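Local coordinates for protein Mypaa.01249.c (Mycobacterium paratuberculosis, PDB 3RD5) that is of unknown specific function but belongs to the short-chain dehydrogenase/reductase family and probably catalyses an oxidation or reduction, at residues A[69-72]-A[76-79]; A[42-47]-A[78-83]; A[114-119]-A[173-178]. All blocks are in the same frame, centred on the assembly; numbering follows the deposited sequence.

Contact 1 of 3, residues A[69-72]-A[76-79]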
loop_
_atom_site.group_PDB
_atom_site.type_symbol
_atom_site.label_atom_id
_atom_site.label_comp_id
_atom_site.label_asym_id
_atom_site.label_seq_id
_atom_site.Cartn_x
_atom_site.Cartn_y
_atom_site.Cartn_z
ATOM N N LEU A 69 1.005 -10.729 10.274
ATOM C CA LEU A 69 -0.105 -10.367 9.400
ATOM C C LEU A 69 0.012 -11.222 8.150
ATOM O O LEU A 69 1.041 -11.168 7.455
ATOM C CB LEU A 69 -0.076 -8.892 9.030
ATOM C CG LEU A 69 -1.007 -8.428 7.902
ATOM C CD1 LEU A 69 -2.451 -8.642 8.370
ATOM C CD2 LEU A 69 -0.722 -6.971 7.532
ATOM N N ASP A 70 -1.066 -11.934 7.790
ATOM C CA ASP A 70 -1.175 -12.618 6.523
ATOM C C ASP A 70 -2.275 -11.958 5.696
ATOM O O ASP A 70 -3.467 -12.188 5.942
ATOM C CB ASP A 70 -1.511 -14.097 6.738
ATOM C CG ASP A 70 -1.560 -14.891 5.460
ATOM O OD1 ASP A 70 -1.353 -14.320 4.377
ATOM O OD2 ASP A 70 -1.809 -16.153 5.558
ATOM N N LEU A 71 -1.894 -11.106 4.753
ATOM C CA LEU A 71 -2.841 -10.408 3.892
ATOM C C LEU A 71 -3.686 -11.325 3.033
ATOM O O LEU A 71 -4.691 -10.882 2.523
ATOM C CB LEU A 71 -2.131 -9.389 2.996
ATOM C CG LEU A 71 -1.608 -8.130 3.721
ATOM C CD1 LEU A 71 -0.576 -7.445 2.797
ATOM C CD2 LEU A 71 -2.808 -7.165 3.996
ATOM N N GLN A 72 -3.295 -12.592 2.890
ATOM C CA GLN A 72 -4.073 -13.623 2.183
ATOM C C GLN A 72 -5.056 -14.367 3.060
ATOM O O GLN A 72 -5.571 -15.421 2.657
ATOM C CB GLN A 72 -3.144 -14.633 1.482
ATOM C CG GLN A 72 -2.190 -13.944 0.507
ATOM C CD GLN A 72 -1.411 -14.893 -0.402
ATOM O OE1 GLN A 72 -1.815 -16.043 -0.639
ATOM N NE2 GLN A 72 -0.353 -14.366 -1.011
ATOM N N SER A 76 -6.728 -13.219 9.708
ATOM C CA SER A 76 -5.464 -12.694 10.167
ATOM C C SER A 76 -5.413 -11.157 10.078
ATOM O O SER A 76 -4.922 -10.512 11.007
ATOM C CB SER A 76 -4.339 -13.252 9.276
ATOM O OG SER A 76 -3.087 -12.744 9.728
ATOM N N VAL A 77 -5.916 -10.589 8.993
ATOM C CA VAL A 77 -6.035 -9.139 8.880
ATOM C C VAL A 77 -6.790 -8.575 10.086
ATOM O O VAL A 77 -6.373 -7.585 10.680
ATOM C CB VAL A 77 -6.690 -8.719 7.549
ATOM C CG1 VAL A 77 -6.936 -7.152 7.469
ATOM C CG2 VAL A 77 -5.832 -9.195 6.348
ATOM N N ARG A 78 -7.924 -9.190 10.414
ATOM C CA ARG A 78 -8.776 -8.741 11.526
ATOM C C ARG A 78 -8.069 -8.834 12.869
ATOM O O ARG A 78 -8.127 -7.899 13.676
ATOM C CB ARG A 78 -10.086 -9.531 11.549
ATOM C CG ARG A 78 -11.013 -9.174 10.424
ATOM C CD ARG A 78 -12.418 -9.793 10.600
ATOM N NE ARG A 78 -13.359 -9.008 9.825
ATOM C CZ ARG A 78 -13.986 -7.922 10.263
ATOM N NH1 ARG A 78 -13.865 -7.485 11.520
ATOM N NH2 ARG A 78 -14.791 -7.294 9.439
ATOM N N ARG A 79 -7.395 -9.947 13.115
ATOM C CA ARG A 79 -6.669 -10.147 14.380
ATOM C C ARG A 79 -5.542 -9.095 14.509
ATOM O O ARG A 79 -5.355 -8.491 15.575
ATOM C CB ARG A 79 -6.122 -11.572 14.417
ATOM C CG ARG A 79 -7.153 -12.629 14.771
ATOM C CD ARG A 79 -6.485 -13.977 15.115
ATOM N NE ARG A 79 -5.556 -14.456 14.087
ATOM C CZ ARG A 79 -5.879 -15.161 13.003
ATOM N NH1 ARG A 79 -7.141 -15.515 12.764
ATOM N NH2 ARG A 79 -4.928 -15.536 12.154
#

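Contact 2 of 3, residues A[42-47]-A[78-83]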
loop_
_atom_site.group_PDB
_atom_site.type_symbol
_atom_site.label_atom_id
_atom_site.label_comp_id
_atom_site.label_asym_id
_atom_site.label_seq_id
_atom_site.Cartn_x
_atom_site.Cartn_y
_atom_site.Cartn_z
ATOM N N THR A 42 7.966 5.111 15.844
ATOM C CA THR A 42 7.654 3.772 16.336
ATOM C C THR A 42 7.042 3.038 15.148
ATOM O O THR A 42 5.920 3.329 14.751
ATOM C CB THR A 42 6.681 3.813 17.515
ATOM O OG1 THR A 42 7.311 4.496 18.629
ATOM C CG2 THR A 42 6.300 2.411 17.947
ATOM N N VAL A 43 7.788 2.095 14.576
ATOM C CA VAL A 43 7.358 1.372 13.371
ATOM C C VAL A 43 6.844 -0.007 13.746
ATOM O O VAL A 43 7.483 -0.710 14.547
ATOM C CB VAL A 43 8.494 1.223 12.345
ATOM C CG1 VAL A 43 8.015 0.450 11.109
ATOM C CG2 VAL A 43 9.061 2.592 11.931
ATOM N N ILE A 44 5.670 -0.356 13.246
ATOM C CA ILE A 44 5.097 -1.697 13.389
ATOM C C ILE A 44 5.119 -2.334 12.001
ATOM O O ILE A 44 4.370 -1.897 11.107
ATOM C CB ILE A 44 3.673 -1.637 13.939
ATOM C CG1 ILE A 44 3.661 -0.993 15.328
ATOM C CG2 ILE A 44 3.046 -3.040 13.980
ATOM C CD1 ILE A 44 2.261 -0.591 15.803
ATOM N N MET A 45 6.021 -3.300 11.804
ATOM C CA MET A 45 6.129 -4.024 10.552
ATOM C C MET A 45 5.249 -5.246 10.644
ATOM O O MET A 45 5.434 -6.092 11.523
ATOM C CB MET A 45 7.568 -4.461 10.294
ATOM C CG MET A 45 7.744 -5.387 9.129
ATOM S SD MET A 45 7.440 -4.523 7.619
ATOM C CE MET A 45 8.258 -2.996 8.223
ATOM N N ALA A 46 4.302 -5.357 9.724
ATOM C CA ALA A 46 3.272 -6.400 9.743
ATOM C C ALA A 46 3.526 -7.345 8.584
ATOM O O ALA A 46 3.374 -6.958 7.418
ATOM C CB ALA A 46 1.906 -5.731 9.654
ATOM N N VAL A 47 3.974 -8.574 8.901
ATOM C CA VAL A 47 4.519 -9.516 7.923
ATOM C C VAL A 47 4.044 -10.932 8.176
ATOM O O VAL A 47 3.688 -11.279 9.300
ATOM C CB VAL A 47 6.054 -9.499 7.923
ATOM C CG1 VAL A 47 6.551 -8.107 7.519
ATOM C CG2 VAL A 47 6.673 -9.931 9.285
ATOM N N ARG A 78 -7.924 -9.190 10.414
ATOM C CA ARG A 78 -8.776 -8.741 11.526
ATOM C C ARG A 78 -8.069 -8.834 12.869
ATOM O O ARG A 78 -8.127 -7.899 13.676
ATOM C CB ARG A 78 -10.086 -9.531 11.549
ATOM C CG ARG A 78 -11.013 -9.174 10.424
ATOM C CD ARG A 78 -12.418 -9.793 10.600
ATOM N NE ARG A 78 -13.359 -9.008 9.825
ATOM C CZ ARG A 78 -13.986 -7.922 10.263
ATOM N NH1 ARG A 78 -13.865 -7.485 11.520
ATOM N NH2 ARG A 78 -14.791 -7.294 9.439
ATOM N N ARG A 79 -7.395 -9.947 13.115
ATOM C CA ARG A 79 -6.669 -10.147 14.380
ATOM C C ARG A 79 -5.542 -9.095 14.509
ATOM O O ARG A 79 -5.355 -8.491 15.575
ATOM C CB ARG A 79 -6.122 -11.572 14.417
ATOM C CG ARG A 79 -7.153 -12.629 14.771
ATOM C CD ARG A 79 -6.485 -13.977 15.115
ATOM N NE ARG A 79 -5.556 -14.456 14.087
ATOM C CZ ARG A 79 -5.879 -15.161 13.003
ATOM N NH1 ARG A 79 -7.141 -15.515 12.764
ATOM N NH2 ARG A 79 -4.928 -15.536 12.154
ATOM N N PHE A 80 -4.825 -8.857 13.418
ATOM C CA PHE A 80 -3.747 -7.869 13.432
ATOM C C PHE A 80 -4.303 -6.471 13.705
ATOM O O PHE A 80 -3.821 -5.737 14.572
ATOM C CB PHE A 80 -2.943 -7.879 12.131
ATOM C CG PHE A 80 -2.037 -6.688 12.024
ATOM C CD1 PHE A 80 -0.832 -6.666 12.729
ATOM C CD2 PHE A 80 -2.401 -5.561 11.319
ATOM C CE1 PHE A 80 -0.028 -5.525 12.724
ATOM C CE2 PHE A 80 -1.594 -4.421 11.330
ATOM C CZ PHE A 80 -0.406 -4.418 12.036
ATOM N N ALA A 81 -5.345 -6.083 12.979
ATOM C CA ALA A 81 -5.912 -4.762 13.164
ATOM C C ALA A 81 -6.415 -4.526 14.564
ATOM O O ALA A 81 -6.260 -3.422 15.110
ATOM C CB ALA A 81 -7.051 -4.519 12.139
ATOM N N ASP A 82 -7.056 -5.536 15.146
ATOM C CA ASP A 82 -7.619 -5.385 16.484
ATOM C C ASP A 82 -6.538 -5.157 17.521
ATOM O O ASP A 82 -6.807 -4.574 18.569
ATOM C CB ASP A 82 -8.451 -6.609 16.829
ATOM C CG ASP A 82 -9.806 -6.628 16.109
ATOM O OD1 ASP A 82 -10.247 -5.595 15.537
ATOM O OD2 ASP A 82 -10.437 -7.710 16.133
ATOM N N GLY A 83 -5.319 -5.605 17.238
ATOM C CA GLY A 83 -4.178 -5.366 18.104
ATOM C C GLY A 83 -3.497 -4.024 18.003
ATOM O O GLY A 83 -2.586 -3.750 18.804
#

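Contact 3 of 3, residues A[114-119]-A[173-178]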
loop_
_atom_site.group_PDB
_atom_site.type_symbol
_atom_site.label_atom_id
_atom_site.label_comp_id
_atom_site.label_asym_id
_atom_site.label_seq_id
_atom_site.Cartn_x
_atom_site.Cartn_y
_atom_site.Cartn_z
ATOM N N THR A 114 -4.014 -10.153 -2.226
ATOM C CA THR A 114 -2.931 -9.667 -1.366
ATOM C C THR A 114 -2.791 -8.152 -1.485
ATOM O O THR A 114 -2.788 -7.413 -0.499
ATOM C CB THR A 114 -1.577 -10.295 -1.757
ATOM O OG1 THR A 114 -1.666 -11.728 -1.676
ATOM C CG2 THR A 114 -0.431 -9.791 -0.847
ATOM N N ASN A 115 -2.656 -7.660 -2.718
ATOM C CA ASN A 115 -2.196 -6.302 -2.961
ATOM C C ASN A 115 -3.306 -5.296 -2.739
ATOM O O ASN A 115 -3.054 -4.187 -2.280
ATOM C CB ASN A 115 -1.709 -6.195 -4.399
ATOM C CG ASN A 115 -0.498 -7.063 -4.716
ATOM O OD1 ASN A 115 0.123 -7.651 -3.815
ATOM N ND2 ASN A 115 -0.146 -7.156 -6.008
ATOM N N HIS A 116 -4.537 -5.681 -3.085
ATOM C CA HIS A 116 -5.686 -4.807 -2.909
ATOM C C HIS A 116 -6.628 -5.235 -1.776
ATOM O O HIS A 116 -6.865 -4.472 -0.831
ATOM C CB HIS A 116 -6.471 -4.647 -4.238
ATOM C CG HIS A 116 -7.758 -3.925 -4.082
ATOM N ND1 HIS A 116 -7.835 -2.602 -3.712
ATOM C CD2 HIS A 116 -9.034 -4.352 -4.228
ATOM C CE1 HIS A 116 -9.111 -2.250 -3.608
ATOM N NE2 HIS A 116 -9.867 -3.300 -3.923
ATOM N N LEU A 117 -7.225 -6.423 -1.868
ATOM C CA LEU A 117 -8.314 -6.741 -0.932
ATOM C C LEU A 117 -7.896 -6.822 0.514
ATOM O O LEU A 117 -8.597 -6.335 1.407
ATOM C CB LEU A 117 -9.094 -8.011 -1.353
ATOM C CG LEU A 117 -9.810 -7.896 -2.714
ATOM C CD1 LEU A 117 -10.231 -9.289 -3.278
ATOM C CD2 LEU A 117 -11.037 -6.953 -2.672
ATOM N N GLY A 118 -6.721 -7.394 0.764
ATOM C CA GLY A 118 -6.266 -7.477 2.160
ATOM C C GLY A 118 -5.966 -6.075 2.730
ATOM O O GLY A 118 -6.265 -5.803 3.879
ATOM N N HIS A 119 -5.386 -5.219 1.913
ATOM C CA HIS A 119 -5.142 -3.808 2.263
ATOM C C HIS A 119 -6.428 -3.003 2.443
ATOM O O HIS A 119 -6.535 -2.153 3.323
ATOM C CB HIS A 119 -4.215 -3.143 1.254
ATOM C CG HIS A 119 -2.766 -3.498 1.438
ATOM N ND1 HIS A 119 -1.938 -3.784 0.370
ATOM C CD2 HIS A 119 -1.981 -3.501 2.545
ATOM C CE1 HIS A 119 -0.702 -3.982 0.836
ATOM N NE2 HIS A 119 -0.709 -3.860 2.166
ATOM N N LEU A 173 -4.754 2.418 -6.931
ATOM C CA LEU A 173 -5.007 3.827 -7.242
ATOM C C LEU A 173 -6.488 4.213 -7.120
ATOM O O LEU A 173 -6.826 5.264 -6.566
ATOM C CB LEU A 173 -4.440 4.197 -8.635
ATOM C CG LEU A 173 -2.924 4.229 -8.649
ATOM C CD1 LEU A 173 -2.400 4.399 -10.075
ATOM C CD2 LEU A 173 -2.388 5.448 -7.852
ATOM N N LEU A 174 -7.362 3.367 -7.662
ATOM C CA LEU A 174 -8.803 3.600 -7.546
ATOM C C LEU A 174 -9.230 3.580 -6.082
ATOM O O LEU A 174 -10.134 4.327 -5.670
ATOM C CB LEU A 174 -9.540 2.554 -8.359
ATOM C CG LEU A 174 -9.400 2.646 -9.878
ATOM C CD1 LEU A 174 -9.965 1.373 -10.526
ATOM C CD2 LEU A 174 -10.093 3.897 -10.454
ATOM N N PHE A 175 -8.605 2.710 -5.295
ATOM C CA PHE A 175 -8.790 2.655 -3.819
ATOM C C PHE A 175 -8.462 3.999 -3.195
ATOM O O PHE A 175 -9.218 4.568 -2.388
ATOM C CB PHE A 175 -7.903 1.559 -3.238
ATOM C CG PHE A 175 -7.843 1.560 -1.751
ATOM C CD1 PHE A 175 -8.899 1.187 -0.973
ATOM C CD2 PHE A 175 -6.652 1.888 -1.145
ATOM C CE1 PHE A 175 -8.795 1.177 0.416
ATOM C CE2 PHE A 175 -6.525 1.829 0.224
ATOM C CZ PHE A 175 -7.621 1.500 1.001
ATOM N N THR A 176 -7.283 4.521 -3.548
ATOM C CA THR A 176 -6.817 5.798 -3.012
ATOM C C THR A 176 -7.760 6.959 -3.355
ATOM O O THR A 176 -8.123 7.755 -2.470
ATOM C CB THR A 176 -5.428 6.084 -3.528
ATOM O OG1 THR A 176 -4.504 5.065 -3.094
ATOM C CG2 THR A 176 -4.885 7.488 -3.062
ATOM N N SER A 177 -8.207 7.038 -4.600
ATOM C CA SER A 177 -9.126 8.113 -5.026
ATOM C C SER A 177 -10.458 8.042 -4.302
ATOM O O SER A 177 -10.971 9.051 -3.822
ATOM C CB SER A 177 -9.365 8.035 -6.527
ATOM O OG SER A 177 -8.179 8.310 -7.248
ATOM N N GLU A 178 -11.042 6.839 -4.230
ATOM C CA GLU A 178 -12.347 6.698 -3.593
ATOM C C GLU A 178 -12.240 6.873 -2.085
ATOM O O GLU A 178 -13.110 7.482 -1.478
ATOM C CB GLU A 178 -13.021 5.393 -3.981
ATOM C CG GLU A 178 -14.362 5.107 -3.326
ATOM C CD GLU A 178 -15.504 5.992 -3.715
ATOM O OE1 GLU A 178 -15.352 6.849 -4.596
ATOM O OE2 GLU A 178 -16.594 5.768 -3.107
#

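Contact 1 of 3, residues A[69-72]-A[76-79]
Ser76 and Asp70 make the polar link of this contact, while Leu69 and Val77 make its apolar half. The Ser76 side chain points at the loop, with OG anti to the backbone nitrogen (chi1 -180°). That torsion carries OG to the amide of Asp70. The bond from Asp70 N to Ser76 OG is 2.9 Å long and fairly straight, at 160°. It ties the start of the loop to the first turn of helix 74-82. Ser76 CB also packs beside the Asp70 carbonyl oxygen.

Leu69 leaves the backbone beside the helix, but its end turns in. CD1 of Leu69 lies 3.7 Å from Val77 CA and 4.0 Å from Val77 CG2. With Val77 CG1 anti to the backbone nitrogen (chi1 175°), CG2 lies beside that nitrogen and anti to the carbonyl carbon, where it faces the loop. It meets three loop residues: Leu69 CD1, Asp70 O at 3.8 Å from CG2, and more loosely Leu71, whose CD2 is 4.3 Å from CG2. Val77 also touches Leu122 of helix 110-126.

The Asp70 carboxylate faces other partners. OD1 accepts a hydrogen bond from Gln72 N at 3.0 Å, from well above the carboxylate plane, which closes an Asx turn. OD1 also forms a salt bridge with Arg48, outside the two segments. Both partners restrain the carboxylate. The whole is the strand-to-helix turn after strand 63-68 of a Rossmann fold. In relatives of this family, an aspartate at the corresponding turn helps shape the adenine pocket of the cofactor, and Asp70 is consistent with that role.

Contact 2 of 3, residues A[42-47]-A[78-83]
The Phe80 ring carries this contact, and Ala46 covers one of its faces. Ala46 CB sits 3.9 Å from the ring centroid, 27° off the ring normal, so this is a CH-pi contact over the face. It is displaced toward the outer end of the ring: the nearest carbons are CZ and CE1, and CZ is 3.6 Å from Ala46 CB. At the ring edge, near its plane, lies Ile44. Its CG2 branch is 4.1 Å from Phe80 CE1.

CG of Phe80 is anti to the backbone nitrogen (chi1 168°), which sends the ring out from the helix toward the strand. In Ile44 the CG2 methyl, not the longer CG1 branch, reaches the ring. Ile44 and Ala46 are two residues apart on strand 42-47, and both face the helix. Met45 between them points away and touches Ile21 instead.

Other residues enclose the same ring. Arg67 of strand 63-68, Leu69 of the loop after it and Leu122 of helix 110-126 all touch the Phe80 side chain, so it is shared between the sheet and the neighbouring helix. Helix 74-82 thus lies against the sheet of the Rossmann fold with its aromatic side chain turned inward.

No hydrogen bond crosses between the two segments. Their cohesion therefore rests on dispersion, weak CH-pi attraction and the exclusion of water from buried hydrocarbon, and shape matters more than bond direction.

Contact 3 of 3, residues A[114-119]-A[173-178]
His116 and Phe175 meet where helices 110-126 and 161-185 pack against each other in the Rossmann fold of the short-chain dehydrogenases. The imidazole comes edge first: Phe175 CB lies near its plane, 4.0 Å from His116 CE1. ND1 of His116 is only slightly farther from that CB, at 4.2 Å. The two rings do not stack. With CG anti to the backbone nitrogen (chi1 171°), Phe175 extends its ring toward the other helix, where CZ comes within 4.5 Å of His119 O. NE2 of His116, next to CE1 in the ring, is hydrogen-bonded to Ser281 OG, which helps fix how the ring is turned.

His119 begins toward Phe175, but its ring swings away to Thr22, which is hydrogen-bonded to NE2. The helix widens into a pi-type turn at 114-117. Tyr165 and Lys169 beside Asn115 fit the Tyr-x-x-x-Lys pattern of the family, so Asn115 probably corresponds to its active-site asparagine. The Asn115 carbonyl oxygen is gripped twice, once by Asn172 ND2 of the other helix. Its second donor is His119 ND1, at 2.9 Å and 167°, which lies above the carbonyl plane while the oxygen sits in the plane of the imidazole.

In the fold
Contacts 1 and 2 come first along the chain and share helix 74-82, including Arg78 and Arg79. Their centres are 9 Å apart. They touch through Leu69, whose CD2 packs on Ala46 and CD1 on Phe80. Contact 3 follows on helices 110-126 and 161-185. Its centre is 15 Å from that of contact 1 and 18 Å from that of contact 2. Contact 1 lies between the other two and touches both: Leu71 packs on Gly118 and His119, while contacts 2 and 3 stay about 7 Å apart at their nearest atoms. All belong to one Rossmann-type domain. They run from strand 42-47 near the sheet's edge to the helices carrying the probable active-site residues.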